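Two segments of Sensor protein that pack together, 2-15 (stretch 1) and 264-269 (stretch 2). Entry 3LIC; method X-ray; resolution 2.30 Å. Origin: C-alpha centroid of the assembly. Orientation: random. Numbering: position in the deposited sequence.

Stretch 1 (2-15) NYLSIEKRLYENLA
Stretch 2 264-269: ELFASL

Residues 2-15 form a helix that continues later in the chain. Residues 264-268 are helical and belong to a helix that begins earlier in the chain; Leu269 comes next in sequence. The two segments are at least 251 residues apart in sequence where they touch. Their helix axes cross steeply, with 106° between the N-to-C directions and a closest approach of 10.7 Å. The backbone of the first stretch is helical throughout, with phi mostly near -65° and psi mostly near -40°. Most of its backbone hydrogen bonds run from residue i to residue i-4, as in Leu10 N to Ile6 O at 2.9 Å and Leu14 N to Leu10 O at 3.0 Å. In the second stretch Ser268 N bonds to Glu264 O at 3.3 Å, and Leu269 N bonds weakly to Leu265 O at 3.4 Å.

The register is set by two pairs. Leu10 CA lies 7.2 Å from Leu265 CA, and Ile6 CA lies 7.7 Å from Leu269 CA. The contact buries 507 Å², both sides summed. No hydrogen bond crosses it. Packing of apolar side chains holds the stretches together.

Phe266 covers the most surface. Its CA-to-CB bond points sideways, but chi1 of -75° (m) and chi2 of 69° bring the ring nearer the first helix. There it acts as a knob among Tyr3, Ile6, Glu7 and Leu10, which are spread over about two turns. A flat, broad ring suits this hole because it can touch all four residues. Leu10 CD1 lies over one face, 3.8 Å from the centroid of the Phe266 ring and 29° off the normal, a CH-pi contact. Its closest ring atom is Phe266 CE1, at 3.4 Å from Leu10 CD1. Ile6 CG2 is 3.7 Å from Phe266 CE2, and Glu7 CB is 4.3 Å from Phe266 CZ, so the glutamate contributes aliphatic carbon here. Tyr3 CD1 approaches Phe266 CE2 at 3.3 Å. These two rings are near parallel, at 28°, but slid apart, with centroids 5.0 Å from each other and little overlap. Tyr3 chi1 is 149°, between wells.

Leu10 is the buried centre on the other side. Its CA-to-CB bond points toward the second stretch, with chi1 m and chi2 t. Besides meeting the ring, Leu10 CD1 lies 3.9 Å from Leu265 CB, and Leu10 CD2 lies 4.2 Å from Leu269 CB. Its forked end can therefore meet three residues. Leu265 is also m and t, and its CA-to-CB bond points toward the first helix. Its CD1 packs 3.8 Å from CD1 of Leu14, one turn beyond Leu10 and again m and t.

Leu269 covers nearly as much area as Phe266, although it is exposed in the assembly. Its CA-to-CB bond points toward the first helix, with chi1 of -146° (off) and chi2 of -64° (m). Leu269 CD1 sits 3.1 Å from Arg9 NH1. Arg9 is extended through chi1 and chi2 (both t), with chi3 of -23° (off). It is exposed, as suits a charged residue.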

# COMPACT_ATOMS: atom_id res chain seq x y z
N ASN A 2 -5.64 14.99 38.03
CA ASN A 2 -4.75 15.75 37.12
C ASN A 2 -3.87 15.05 36.07
O ASN A 2 -4.05 15.30 34.87
CB ASN A 2 -4.01 16.81 37.85
CG ASN A 2 -3.62 17.89 36.96
OD1 ASN A 2 -2.42 18.06 36.72
ND2 ASN A 2 -4.58 18.63 36.43
N TYR A 3 -2.94 14.18 36.42
CA TYR A 3 -2.33 13.41 35.32
C TYR A 3 -3.33 12.39 34.61
O TYR A 3 -3.17 12.08 33.42
CB TYR A 3 -0.98 12.80 35.68
CG TYR A 3 -0.76 11.52 34.94
CD1 TYR A 3 0.46 11.21 34.32
CD2 TYR A 3 -1.81 10.60 34.85
CE1 TYR A 3 0.59 9.97 33.62
CE2 TYR A 3 -1.69 9.39 34.17
CZ TYR A 3 -0.52 9.09 33.55
OH TYR A 3 -0.52 7.87 32.91
N LEU A 4 -4.38 11.90 35.31
CA LEU A 4 -5.45 11.19 34.62
C LEU A 4 -6.27 12.03 33.66
O LEU A 4 -6.72 11.50 32.65
CB LEU A 4 -6.41 10.47 35.57
CG LEU A 4 -5.80 9.27 36.30
CD1 LEU A 4 -6.88 8.62 37.15
CD2 LEU A 4 -5.20 8.32 35.24
N SER A 5 -6.49 13.31 33.94
CA SER A 5 -7.22 14.08 32.97
C SER A 5 -6.34 14.57 31.80
O SER A 5 -6.82 14.70 30.71
CB SER A 5 -8.02 15.23 33.60
OG SER A 5 -7.11 16.24 33.95
N ILE A 6 -5.06 14.80 32.02
CA ILE A 6 -4.15 15.17 30.95
C ILE A 6 -4.09 13.98 29.99
O ILE A 6 -4.32 14.14 28.79
CB ILE A 6 -2.75 15.53 31.50
CG1 ILE A 6 -2.79 16.93 32.16
CG2 ILE A 6 -1.70 15.50 30.42
CD1 ILE A 6 -1.47 17.31 32.97
N GLU A 7 -3.92 12.78 30.54
CA GLU A 7 -3.93 11.56 29.74
C GLU A 7 -5.22 11.30 28.94
O GLU A 7 -5.16 10.88 27.80
CB GLU A 7 -3.63 10.32 30.58
CG GLU A 7 -3.57 9.06 29.72
CD GLU A 7 -2.99 7.90 30.50
OE1 GLU A 7 -3.72 7.36 31.37
OE2 GLU A 7 -1.79 7.57 30.26
N LYS A 8 -6.38 11.52 29.56
CA LYS A 8 -7.60 11.35 28.85
C LYS A 8 -7.69 12.35 27.64
O LYS A 8 -8.20 12.00 26.58
CB LYS A 8 -8.73 11.49 29.80
CG LYS A 8 -10.08 11.43 29.20
CD LYS A 8 -11.06 12.09 30.15
CE LYS A 8 -12.30 12.65 29.39
NZ LYS A 8 -13.49 11.78 29.66
N ARG A 9 -7.18 13.57 27.80
CA ARG A 9 -7.18 14.55 26.72
C ARG A 9 -6.20 14.11 25.63
O ARG A 9 -6.50 14.27 24.46
CB ARG A 9 -6.76 15.94 27.22
CG ARG A 9 -7.03 17.13 26.30
CD ARG A 9 -6.82 18.46 27.13
NE ARG A 9 -6.97 18.18 28.57
CZ ARG A 9 -6.26 18.77 29.53
NH1 ARG A 9 -5.39 19.70 29.21
NH2 ARG A 9 -6.43 18.44 30.81
N LEU A 10 -5.03 13.61 26.01
CA LEU A 10 -4.06 13.12 25.06
C LEU A 10 -4.65 12.01 24.18
O LEU A 10 -4.41 11.99 22.95
CB LEU A 10 -2.76 12.61 25.72
CG LEU A 10 -1.93 13.71 26.41
CD1 LEU A 10 -0.72 13.14 27.18
CD2 LEU A 10 -1.51 14.84 25.37
N TYR A 11 -5.39 11.09 24.79
CA TYR A 11 -5.97 9.98 24.02
C TYR A 11 -7.08 10.47 23.08
O TYR A 11 -7.31 9.88 21.99
CB TYR A 11 -6.52 8.88 24.93
CG TYR A 11 -5.48 7.85 25.31
CD1 TYR A 11 -4.68 7.23 24.33
CD2 TYR A 11 -5.28 7.50 26.66
CE1 TYR A 11 -3.72 6.31 24.70
CE2 TYR A 11 -4.33 6.55 27.03
CZ TYR A 11 -3.56 5.96 26.05
OH TYR A 11 -2.65 5.02 26.41
N GLU A 12 -7.80 11.51 23.50
CA GLU A 12 -8.90 11.99 22.66
C GLU A 12 -8.31 12.60 21.41
O GLU A 12 -8.81 12.40 20.35
CB GLU A 12 -9.79 12.97 23.43
CG GLU A 12 -10.36 12.32 24.69
CD GLU A 12 -11.31 13.22 25.48
OE1 GLU A 12 -11.12 14.47 25.42
OE2 GLU A 12 -12.21 12.66 26.15
N ASN A 13 -7.19 13.31 21.55
CA ASN A 13 -6.55 13.96 20.43
C ASN A 13 -5.95 12.91 19.52
O ASN A 13 -6.09 13.00 18.32
CB ASN A 13 -5.46 14.91 20.90
CG ASN A 13 -6.00 16.11 21.66
OD1 ASN A 13 -7.20 16.37 21.67
ND2 ASN A 13 -5.11 16.84 22.33
N LEU A 14 -5.29 11.91 20.10
CA LEU A 14 -4.73 10.82 19.31
C LEU A 14 -5.84 10.11 18.57
O LEU A 14 -5.60 9.70 17.43
CB LEU A 14 -3.90 9.81 20.14
CG LEU A 14 -2.51 10.27 20.59
CD1 LEU A 14 -1.98 9.33 21.68
CD2 LEU A 14 -1.43 10.42 19.46
N ALA A 15 -7.03 9.96 19.19
CA ALA A 15 -8.17 9.25 18.54
C ALA A 15 -8.62 10.05 17.34
O ALA A 15 -9.03 9.47 16.32
CB ALA A 15 -9.37 9.07 19.48
N GLU A 264 7.03 13.30 25.42
CA GLU A 264 6.79 14.34 24.43
C GLU A 264 5.32 14.75 24.44
O GLU A 264 5.02 15.94 24.39
CB GLU A 264 7.19 13.84 23.03
CG GLU A 264 6.55 14.62 21.92
CD GLU A 264 6.92 14.15 20.49
OE1 GLU A 264 7.81 13.27 20.31
OE2 GLU A 264 6.32 14.72 19.55
N LEU A 265 4.40 13.80 24.51
CA LEU A 265 3.00 14.24 24.55
C LEU A 265 2.73 15.10 25.81
O LEU A 265 2.10 16.18 25.70
CB LEU A 265 2.00 13.08 24.45
CG LEU A 265 1.90 12.39 23.10
CD1 LEU A 265 1.03 11.13 23.22
CD2 LEU A 265 1.30 13.40 22.08
N PHE A 266 3.20 14.60 26.98
CA PHE A 266 3.08 15.40 28.24
C PHE A 266 3.83 16.75 28.16
O PHE A 266 3.25 17.78 28.45
CB PHE A 266 3.48 14.59 29.49
CG PHE A 266 2.43 13.58 29.90
CD1 PHE A 266 2.17 12.47 29.11
CD2 PHE A 266 1.66 13.77 31.05
CE1 PHE A 266 1.17 11.52 29.48
CE2 PHE A 266 0.65 12.81 31.43
CZ PHE A 266 0.41 11.70 30.64
N ALA A 267 5.08 16.76 27.71
CA ALA A 267 5.78 18.07 27.57
C ALA A 267 4.95 19.16 26.82
O ALA A 267 4.84 20.27 27.37
CB ALA A 267 7.16 17.90 26.96
N SER A 268 4.38 18.89 25.62
CA SER A 268 3.59 19.93 24.90
C SER A 268 2.40 20.35 25.71
O SER A 268 2.34 21.48 26.16
CB SER A 268 3.05 19.53 23.52
OG SER A 268 4.04 18.91 22.77
N LEU A 269 1.43 19.46 25.87
CA LEU A 269 0.28 19.79 26.72
C LEU A 269 0.84 20.45 27.99
O LEU A 269 1.40 19.81 28.88
CB LEU A 269 -0.52 18.54 27.08
CG LEU A 269 -2.03 18.66 27.21
CD1 LEU A 269 -2.38 19.58 28.36
CD2 LEU A 269 -2.65 19.19 25.91